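Local coordinates for arylsulfatase (PDB 7AJ0), which probably removes sulfate groups from the algal polysaccharide fucoidan as an exo-acting sulfatase that assembles into hexamers, at residues His440-Asn445 with Phe457-Ile461; Lys40-Leu44 with Trp361-Ile365; Lys157-Glu162 with Leu179-Gln183. All coordinates share one frame; numbering follows the deposited sequence.

Interaction 1: His440-Asn445 with Phe457-Ile461; sequences HFKVFN and FLLDI
Leu458 lays its CD1 methyl over the middle of the Phe444 ring, 3.6 Å from the centroid and 9° off the ring normal, a CH-pi contact within a non-hydrogen-bonded antiparallel pair. With CG anti to the backbone N (chi1 -169°), the leucine brings this branch back toward the facing strand. An alanine in place of Phe444 takes away the ring under this methyl, and the leucine would probably be left freer to turn. On the side of the sheet that carries Phe444 and Leu458, Lys442 CB is 4.1 Å from Leu458 CD1; CG and CD then run beside Asp460, CG 3.8 Å from OD1, and CE comes nearest at 3.4 Å from OD1. The ammonium overshoots: Lys442 NZ is 4.4 Å from Asp460 OD1, beyond salt-bridge range, and has a long, weak ion pair with Asp428. On the side of Val443 and Asn445, Leu459 CD1 meets Asn445 CB at 3.7 Å. Reciprocal backbone bonds join Val443 with Leu459 and Asn445 with Phe457, which defines a two-stranded hairpin. It sits beside strands 428-434 and 466-469 and at a subunit interface: Leu458 and Asp460 make backbone hydrogen bonds to a second and a third subunit respectively, and Phe457 meets Trp466 of the second.

Interaction 2: Lys40-Leu44 with Trp361-Ile365; sequences KLKNL and WKGMI
Leu44 brings its CD2 methyl against both Trp361 and Met364, 3.5 Å from Trp361 CZ2 and 3.8 Å from Met364 SD, and this is the dense part of the contact. The thioether is folded to fit: chi2 of -85° and chi3 of 99° bend the Met364 chain, so that CE ends 3.4 Å from the carbonyl O of Lys40 and 3.7 Å from Lys40 CB. Met364 CG also covers one face of the Trp361 indole, offset toward its rim, and the sulfur chain thus lies between the tryptophan and the helix. Residues 361-364 form a type II beta turn, with Met364 N bonded to Trp361 O at 3.0 Å and Gly363 at the positive phi its third position takes. The turn follows strand 354-360 of the central mixed sheet of this sulfatase, whose helix 31-48 packs against it. Toward Leu41 the contact thins: this residue offers one methyl, CD2, 3.9 Å from Trp361 CH2, and also touches Arg386 and Leu387 of helix 377-387. On the partly exposed side Lys40 adds a polar tie, running its extended chain out to the backbone of Met364, where NZ donates to Met364 O at 2.9 Å, nearly along the C=O axis (164°). The same ammonium bonds Leu410 O, while Trp361 NE1 is held by Glu316 O; Gly363, at the outer bend of the turn, is exposed.

Interaction 3: Lys157-Glu162 with Leu179-Gln183; sequences KWHVGE and LPSVQ
His159 sets one face of its imidazole over Val182, whose CB stands 3.8 Å from the ring centroid and 11° off the normal, a CH-pi contact. Lys157 flanks the same valine: CG anti to the backbone N (chi1 175°) and an extended chain carry it alongside, with CE 3.8 Å from Val182 CG2. Two backbone bonds set the spacing. Trp158 N reaches Leu179 O at 2.9 Å, and His159 N reaches Pro180 O at 3.0 Å, this donor lying 48° out of the carbonyl plane. Pro180 O is gripped a second time by a water, 2.8 Å away, that also accepts from Gly161 N. Both segments follow neighbouring parallel strands, 151-155 and 175-177, of the alkaline phosphatase-like fold, and Gly156-Lys157-Trp158-His159 matches the second sulfatase signature, whose lysine and histidine probably line the sulfate pocket as in relatives. Farther along, Glu162 touches with OE1 3.6 Å from Ser181 CB. An outer layer fixes these groups: Lys157 NZ forms a salt bridge with Asp60, a calcium ligand, while the Trp158 indole donates to Met166 O. Ser181 OG is bonded to Asp185, and His159 O takes a hydrogen bond from Thr103, next to the metal-site residue Cys102.

In the fold
Interaction 3 is the one tied to the metal centre: the side chain of Lys157 comes within about 4 Å of the bound calcium ion, whose site includes Asp60, Asp61, Cys102, Asp325 and Asn326. Interaction 2 lies on the opposite side of the chain's centre, with its own centre about 34 Å from that of interaction 3 and nearest atoms about 22 Å apart. Its segments nevertheless bracket interaction 3 in sequence. Interaction 1 opens later in the chain, about 29 Å from interaction 3 between centres and about 44 Å from interaction 2. No two of the three touch. Of the three, only interaction 1 meets other subunits, and it lies well away from the contact beside the calcium ion.

Interaction 1: His440-Asn445 with Phe457-Ile461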
loop_
_atom_site.group_PDB
_atom_site.type_symbol
_atom_site.label_atom_id
_atom_site.label_comp_id
_atom_site.label_asym_id
_atom_site.label_seq_id
_atom_site.Cartn_x
_atom_site.Cartn_y
_atom_site.Cartn_z
ATOM N N HIS A 440 -20.933 -1.844 7.865
ATOM C CA HIS A 440 -19.836 -1.892 8.821
ATOM C C HIS A 440 -19.717 -0.554 9.541
ATOM O O HIS A 440 -19.628 0.498 8.898
ATOM C CB HIS A 440 -18.504 -2.211 8.136
ATOM C CG HIS A 440 -18.463 -3.547 7.468
ATOM N ND1 HIS A 440 -17.786 -4.623 7.996
ATOM C CD2 HIS A 440 -19.003 -3.975 6.303
ATOM C CE1 HIS A 440 -17.914 -5.660 7.189
ATOM N NE2 HIS A 440 -18.649 -5.294 6.154
ATOM N N PHE A 441 -19.704 -0.600 10.870
ATOM C CA PHE A 441 -19.407 0.571 11.683
ATOM C C PHE A 441 -17.985 0.556 12.218
ATOM O O PHE A 441 -17.461 1.616 12.573
ATOM C CB PHE A 441 -20.408 0.664 12.837
ATOM C CG PHE A 441 -21.841 0.661 12.384
ATOM C CD1 PHE A 441 -22.470 1.838 12.017
ATOM C CD2 PHE A 441 -22.554 -0.525 12.306
ATOM C CE1 PHE A 441 -23.786 1.833 11.590
ATOM C CE2 PHE A 441 -23.869 -0.535 11.880
ATOM C CZ PHE A 441 -24.485 0.645 11.522
ATOM N N LYS A 442 -17.355 -0.614 12.270
ATOM C CA LYS A 442 -15.932 -0.754 12.556
ATOM C C LYS A 442 -15.387 -1.829 11.630
ATOM O O LYS A 442 -16.054 -2.837 11.377
ATOM C CB LYS A 442 -15.682 -1.106 14.023
ATOM C CG LYS A 442 -15.988 0.046 14.978
ATOM C CD LYS A 442 -15.776 -0.343 16.433
ATOM C CE LYS A 442 -16.039 0.836 17.362
ATOM N NZ LYS A 442 -15.823 0.473 18.791
ATOM N N VAL A 443 -14.176 -1.610 11.122
ATOM C CA VAL A 443 -13.623 -2.402 10.031
ATOM C C VAL A 443 -12.289 -2.993 10.457
ATOM O O VAL A 443 -11.426 -2.281 10.983
ATOM C CB VAL A 443 -13.458 -1.549 8.757
ATOM C CG1 VAL A 443 -12.523 -2.226 7.765
ATOM C CG2 VAL A 443 -14.817 -1.288 8.129
ATOM N N PHE A 444 -12.121 -4.293 10.218
ATOM C CA PHE A 444 -10.834 -4.944 10.408
ATOM C C PHE A 444 -9.949 -4.686 9.194
ATOM O O PHE A 444 -10.376 -4.879 8.051
ATOM C CB PHE A 444 -11.014 -6.446 10.612
ATOM C CG PHE A 444 -11.610 -6.813 11.939
ATOM C CD1 PHE A 444 -12.983 -6.841 12.114
ATOM C CD2 PHE A 444 -10.798 -7.144 13.010
ATOM C CE1 PHE A 444 -13.533 -7.185 13.332
ATOM C CE2 PHE A 444 -11.343 -7.490 14.231
ATOM C CZ PHE A 444 -12.713 -7.509 14.391
ATOM N N ASN A 445 -8.719 -4.248 9.440
ATOM C CA ASN A 445 -7.759 -3.952 8.384
ATOM C C ASN A 445 -6.512 -4.785 8.640
ATOM O O ASN A 445 -5.920 -4.703 9.720
ATOM C CB ASN A 445 -7.438 -2.458 8.347
ATOM C CG ASN A 445 -6.899 -2.014 7.005
ATOM O OD1 ASN A 445 -7.589 -2.094 5.987
ATOM N ND2 ASN A 445 -5.664 -1.531 6.997
ATOM N N PHE A 457 -5.833 -4.447 12.510
ATOM C CA PHE A 457 -6.340 -3.338 13.297
ATOM C C PHE A 457 -7.865 -3.362 13.266
ATOM O O PHE A 457 -8.476 -3.904 12.341
ATOM C CB PHE A 457 -5.865 -1.982 12.759
ATOM C CG PHE A 457 -4.422 -1.948 12.362
ATOM C CD1 PHE A 457 -3.427 -1.835 13.318
ATOM C CD2 PHE A 457 -4.058 -1.997 11.028
ATOM C CE1 PHE A 457 -2.094 -1.792 12.951
ATOM C CE2 PHE A 457 -2.727 -1.952 10.654
ATOM C CZ PHE A 457 -1.745 -1.848 11.618
ATOM N N LEU A 458 -8.478 -2.757 14.277
ATOM C CA LEU A 458 -9.914 -2.486 14.283
ATOM C C LEU A 458 -10.074 -0.971 14.246
ATOM O O LEU A 458 -9.752 -0.281 15.222
ATOM C CB LEU A 458 -10.601 -3.094 15.498
ATOM C CG LEU A 458 -12.132 -3.073 15.441
ATOM C CD1 LEU A 458 -12.642 -3.781 14.194
ATOM C CD2 LEU A 458 -12.731 -3.709 16.685
ATOM N N LEU A 459 -10.569 -0.456 13.125
ATOM C CA LEU A 459 -10.548 0.967 12.834
ATOM C C LEU A 459 -11.959 1.528 12.790
ATOM O O LEU A 459 -12.894 0.856 12.344
ATOM C CB LEU A 459 -9.842 1.226 11.499
ATOM C CG LEU A 459 -8.454 0.594 11.390
ATOM C CD1 LEU A 459 -7.830 0.862 10.033
ATOM C CD2 LEU A 459 -7.554 1.105 12.505
ATOM N N ASP A 460 -12.103 2.760 13.266
ATOM C CA ASP A 460 -13.368 3.470 13.153
ATOM C C ASP A 460 -13.571 3.943 11.720
ATOM O O ASP A 460 -12.619 4.333 11.037
ATOM C CB ASP A 460 -13.397 4.664 14.104
ATOM C CG ASP A 460 -13.444 4.248 15.558
ATOM O OD1 ASP A 460 -14.031 3.183 15.853
ATOM O OD2 ASP A 460 -12.897 4.986 16.406
ATOM N N ILE A 461 -14.822 3.911 11.265
ATOM C CA ILE A 461 -15.150 4.343 9.913
ATOM C C ILE A 461 -15.151 5.864 9.860
ATOM O O ILE A 461 -15.079 6.536 10.897
ATOM C CB ILE A 461 -16.500 3.765 9.446
ATOM C CG1 ILE A 461 -17.616 4.053 10.450
ATOM C CG2 ILE A 461 -16.369 2.259 9.221
ATOM C CD1 ILE A 461 -18.450 5.264 10.112
#

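Interaction 2: Lys40-Leu44 with Trp361-Ile365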
loop_
_atom_site.group_PDB
_atom_site.type_symbol
_atom_site.label_atom_id
_atom_site.label_comp_id
_atom_site.label_asym_id
_atom_site.label_seq_id
_atom_site.Cartn_x
_atom_site.Cartn_y
_atom_site.Cartn_z
ATOM N N LYS A 40 -46.662 -30.596 10.375
ATOM C CA LYS A 40 -45.624 -31.602 10.172
ATOM C C LYS A 40 -45.132 -32.163 11.498
ATOM O O LYS A 40 -44.923 -33.374 11.631
ATOM C CB LYS A 40 -44.462 -30.999 9.385
ATOM C CG LYS A 40 -44.745 -30.788 7.909
ATOM C CD LYS A 40 -43.563 -30.121 7.228
ATOM C CE LYS A 40 -43.646 -30.245 5.722
ATOM N NZ LYS A 40 -42.455 -29.648 5.059
ATOM N N LEU A 41 -44.934 -31.297 12.494
ATOM C CA LEU A 41 -44.480 -31.767 13.798
ATOM C C LEU A 41 -45.551 -32.603 14.484
ATOM O O LEU A 41 -45.240 -33.622 15.113
ATOM C CB LEU A 41 -44.082 -30.578 14.670
ATOM C CG LEU A 41 -42.780 -29.871 14.288
ATOM C CD1 LEU A 41 -42.679 -28.516 14.975
ATOM C CD2 LEU A 41 -41.573 -30.728 14.636
ATOM N N LYS A 42 -46.817 -32.194 14.372
ATOM C CA LYS A 42 -47.900 -32.937 15.010
ATOM C C LYS A 42 -47.989 -34.354 14.458
ATOM O O LYS A 42 -48.029 -35.328 15.218
ATOM C CB LYS A 42 -49.224 -32.198 14.812
ATOM C CG LYS A 42 -50.429 -32.850 15.476
ATOM C CD LYS A 42 -51.666 -31.968 15.330
ATOM C CE LYS A 42 -52.762 -32.339 16.322
ATOM N NZ LYS A 42 -53.437 -33.621 15.984
ATOM N N ASN A 43 -48.009 -34.489 13.128
ATOM C CA ASN A 43 -48.123 -35.811 12.522
ATOM C C ASN A 43 -46.920 -36.682 12.859
ATOM O O ASN A 43 -47.063 -37.890 13.086
ATOM C CB ASN A 43 -48.276 -35.682 11.005
ATOM C CG ASN A 43 -49.517 -34.906 10.607
ATOM O OD1 ASN A 43 -50.440 -34.732 11.406
ATOM N ND2 ASN A 43 -49.550 -34.439 9.363
ATOM N N LEU A 44 -45.726 -36.091 12.898
ATOM C CA LEU A 44 -44.525 -36.870 13.182
ATOM C C LEU A 44 -44.567 -37.449 14.592
ATOM O O LEU A 44 -44.297 -38.638 14.795
ATOM C CB LEU A 44 -43.284 -36.000 12.986
ATOM C CG LEU A 44 -41.933 -36.663 13.249
ATOM C CD1 LEU A 44 -41.704 -37.831 12.303
ATOM C CD2 LEU A 44 -40.808 -35.641 13.122
ATOM N N TRP A 361 -33.676 -33.391 7.384
ATOM C CA TRP A 361 -34.686 -34.054 8.211
ATOM C C TRP A 361 -35.532 -34.922 7.282
ATOM O O TRP A 361 -36.414 -34.415 6.583
ATOM C CB TRP A 361 -35.532 -33.041 8.970
ATOM C CG TRP A 361 -36.278 -33.623 10.148
ATOM C CD1 TRP A 361 -36.541 -34.942 10.385
ATOM C CD2 TRP A 361 -36.851 -32.898 11.244
ATOM N NE1 TRP A 361 -37.244 -35.083 11.556
ATOM C CE2 TRP A 361 -37.444 -33.844 12.106
ATOM C CE3 TRP A 361 -36.920 -31.543 11.582
ATOM C CZ2 TRP A 361 -38.098 -33.477 13.281
ATOM C CZ3 TRP A 361 -37.568 -31.180 12.750
ATOM C CH2 TRP A 361 -38.150 -32.143 13.585
ATOM N N LYS A 362 -35.255 -36.226 7.288
ATOM C CA LYS A 362 -35.907 -37.184 6.403
ATOM C C LYS A 362 -37.423 -37.142 6.534
ATOM O O LYS A 362 -37.971 -37.500 7.580
ATOM C CB LYS A 362 -35.381 -38.593 6.708
ATOM C CG LYS A 362 -36.051 -39.731 5.954
ATOM C CD LYS A 362 -35.548 -39.853 4.531
ATOM C CE LYS A 362 -35.634 -41.298 4.047
ATOM N NZ LYS A 362 -34.711 -42.190 4.808
ATOM N N GLY A 363 -38.106 -36.718 5.470
ATOM C CA GLY A 363 -39.550 -36.669 5.449
ATOM C C GLY A 363 -40.162 -35.392 5.982
ATOM O O GLY A 363 -41.382 -35.209 5.855
ATOM N N MET A 364 -39.365 -34.511 6.581
ATOM C CA MET A 364 -39.828 -33.226 7.084
ATOM C C MET A 364 -39.336 -32.066 6.235
ATOM O O MET A 364 -40.107 -31.156 5.914
ATOM C CB MET A 364 -39.359 -33.026 8.532
ATOM C CG MET A 364 -39.993 -33.955 9.547
ATOM S SD MET A 364 -41.572 -33.349 10.157
ATOM C CE MET A 364 -42.708 -34.295 9.152
ATOM N N ILE A 365 -38.054 -32.075 5.877
ATOM C CA ILE A 365 -37.438 -31.029 5.072
ATOM C C ILE A 365 -37.277 -31.572 3.662
ATOM O O ILE A 365 -36.584 -32.576 3.450
ATOM C CB ILE A 365 -36.090 -30.583 5.665
ATOM C CG1 ILE A 365 -36.319 -29.896 7.019
ATOM C CG2 ILE A 365 -35.355 -29.666 4.695
ATOM C CD1 ILE A 365 -35.054 -29.437 7.724
#

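Interaction 3: Lys157-Glu162 with Leu179-Gln183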
loop_
_atom_site.group_PDB
_atom_site.type_symbol
_atom_site.label_atom_id
_atom_site.label_comp_id
_atom_site.label_asym_id
_atom_site.label_seq_id
_atom_site.Cartn_x
_atom_site.Cartn_y
_atom_site.Cartn_z
ATOM N N LYS A 157 -15.178 -30.783 21.094
ATOM C CA LYS A 157 -14.560 -29.553 21.572
ATOM C C LYS A 157 -15.564 -28.705 22.345
ATOM O O LYS A 157 -16.709 -28.523 21.922
ATOM C CB LYS A 157 -13.997 -28.762 20.391
ATOM C CG LYS A 157 -13.423 -27.406 20.762
ATOM C CD LYS A 157 -13.062 -26.603 19.519
ATOM C CE LYS A 157 -12.815 -25.145 19.863
ATOM N NZ LYS A 157 -12.649 -24.298 18.652
ATOM N N TRP A 158 -15.119 -28.174 23.485
ATOM C CA TRP A 158 -15.930 -27.273 24.297
ATOM C C TRP A 158 -15.463 -25.838 24.091
ATOM O O TRP A 158 -16.080 -25.080 23.337
ATOM C CB TRP A 158 -15.844 -27.667 25.768
ATOM C CG TRP A 158 -16.688 -26.848 26.700
ATOM C CD1 TRP A 158 -16.299 -26.320 27.897
ATOM C CD2 TRP A 158 -18.059 -26.469 26.522
ATOM N NE1 TRP A 158 -17.342 -25.640 28.478
ATOM C CE2 TRP A 158 -18.433 -25.717 27.654
ATOM C CE3 TRP A 158 -19.007 -26.693 25.518
ATOM C CZ2 TRP A 158 -19.712 -25.187 27.806
ATOM C CZ3 TRP A 158 -20.275 -26.166 25.673
ATOM C CH2 TRP A 158 -20.615 -25.420 26.808
ATOM N N HIS A 159 -14.375 -25.456 24.756
ATOM C CA HIS A 159 -13.754 -24.148 24.556
ATOM C C HIS A 159 -14.674 -23.009 24.986
ATOM O O HIS A 159 -14.594 -21.899 24.453
ATOM C CB HIS A 159 -13.333 -23.967 23.093
ATOM C CG HIS A 159 -12.109 -23.125 22.910
ATOM N ND1 HIS A 159 -11.729 -22.625 21.683
ATOM C CD2 HIS A 159 -11.173 -22.704 23.795
ATOM C CE1 HIS A 159 -10.616 -21.925 21.821
ATOM N NE2 HIS A 159 -10.258 -21.959 23.092
ATOM N N VAL A 160 -15.559 -23.275 25.948
ATOM C CA VAL A 160 -16.392 -22.231 26.531
ATOM C C VAL A 160 -16.155 -22.214 28.037
ATOM O O VAL A 160 -17.079 -21.968 28.821
ATOM C CB VAL A 160 -17.886 -22.440 26.223
ATOM C CG1 VAL A 160 -18.663 -21.146 26.473
ATOM C CG2 VAL A 160 -18.082 -22.925 24.795
ATOM N N GLY A 161 -14.925 -22.498 28.455
ATOM C CA GLY A 161 -14.585 -22.462 29.863
ATOM C C GLY A 161 -14.262 -23.817 30.455
ATOM O O GLY A 161 -14.983 -24.793 30.230
ATOM N N GLU A 162 -13.177 -23.881 31.232
ATOM C CA GLU A 162 -12.733 -25.126 31.838
ATOM C C GLU A 162 -12.572 -25.039 33.350
ATOM O O GLU A 162 -12.135 -26.018 33.964
ATOM C CB GLU A 162 -11.400 -25.574 31.215
ATOM C CG GLU A 162 -10.263 -24.584 31.406
ATOM C CD GLU A 162 -9.034 -24.937 30.587
ATOM O OE1 GLU A 162 -9.194 -25.500 29.483
ATOM O OE2 GLU A 162 -7.909 -24.651 31.049
ATOM N N LEU A 179 -12.817 -32.218 24.528
ATOM C CA LEU A 179 -11.739 -31.299 24.859
ATOM C C LEU A 179 -12.274 -30.138 25.682
ATOM O O LEU A 179 -13.126 -29.387 25.189
ATOM C CB LEU A 179 -11.090 -30.761 23.595
ATOM C CG LEU A 179 -10.543 -31.735 22.554
ATOM C CD1 LEU A 179 -11.648 -32.408 21.763
ATOM C CD2 LEU A 179 -9.588 -30.994 21.617
ATOM N N PRO A 180 -11.818 -29.951 26.923
ATOM C CA PRO A 180 -12.154 -28.699 27.622
ATOM C C PRO A 180 -11.729 -27.454 26.863
ATOM O O PRO A 180 -12.464 -26.463 26.847
ATOM C CB PRO A 180 -11.409 -28.839 28.961
ATOM C CG PRO A 180 -11.315 -30.308 29.180
ATOM C CD PRO A 180 -11.147 -30.920 27.812
ATOM N N SER A 181 -10.564 -27.480 26.228
ATOM C CA SER A 181 -10.011 -26.302 25.551
ATOM C C SER A 181 -10.115 -26.522 24.015
ATOM O O SER A 181 -11.209 -26.468 23.492
ATOM C CB SER A 181 -8.582 -26.040 26.012
ATOM O OG SER A 181 -7.714 -27.092 25.667
ATOM N N VAL A 182 -8.999 -26.801 23.356
ATOM C CA VAL A 182 -8.960 -26.744 21.891
ATOM C C VAL A 182 -7.759 -27.533 21.402
ATOM O O VAL A 182 -6.808 -27.759 22.142
ATOM C CB VAL A 182 -8.927 -25.267 21.413
ATOM C CG1 VAL A 182 -7.688 -24.551 21.967
ATOM C CG2 VAL A 182 -8.973 -25.171 19.898
ATOM N N GLN A 183 -7.806 -27.959 20.135
ATOM C CA GLN A 183 -6.745 -28.800 19.578
ATOM C C GLN A 183 -5.370 -28.159 19.751
ATOM O O GLN A 183 -4.413 -28.816 20.177
ATOM C CB GLN A 183 -7.031 -29.079 18.103
ATOM C CG GLN A 183 -5.931 -29.815 17.343
ATOM C CD GLN A 183 -6.140 -31.320 17.292
ATOM O OE1 GLN A 183 -7.129 -31.845 17.809
ATOM N NE2 GLN A 183 -5.205 -32.022 16.662
HETATM O O HOH W 1 -12.258 -23.861 27.774
#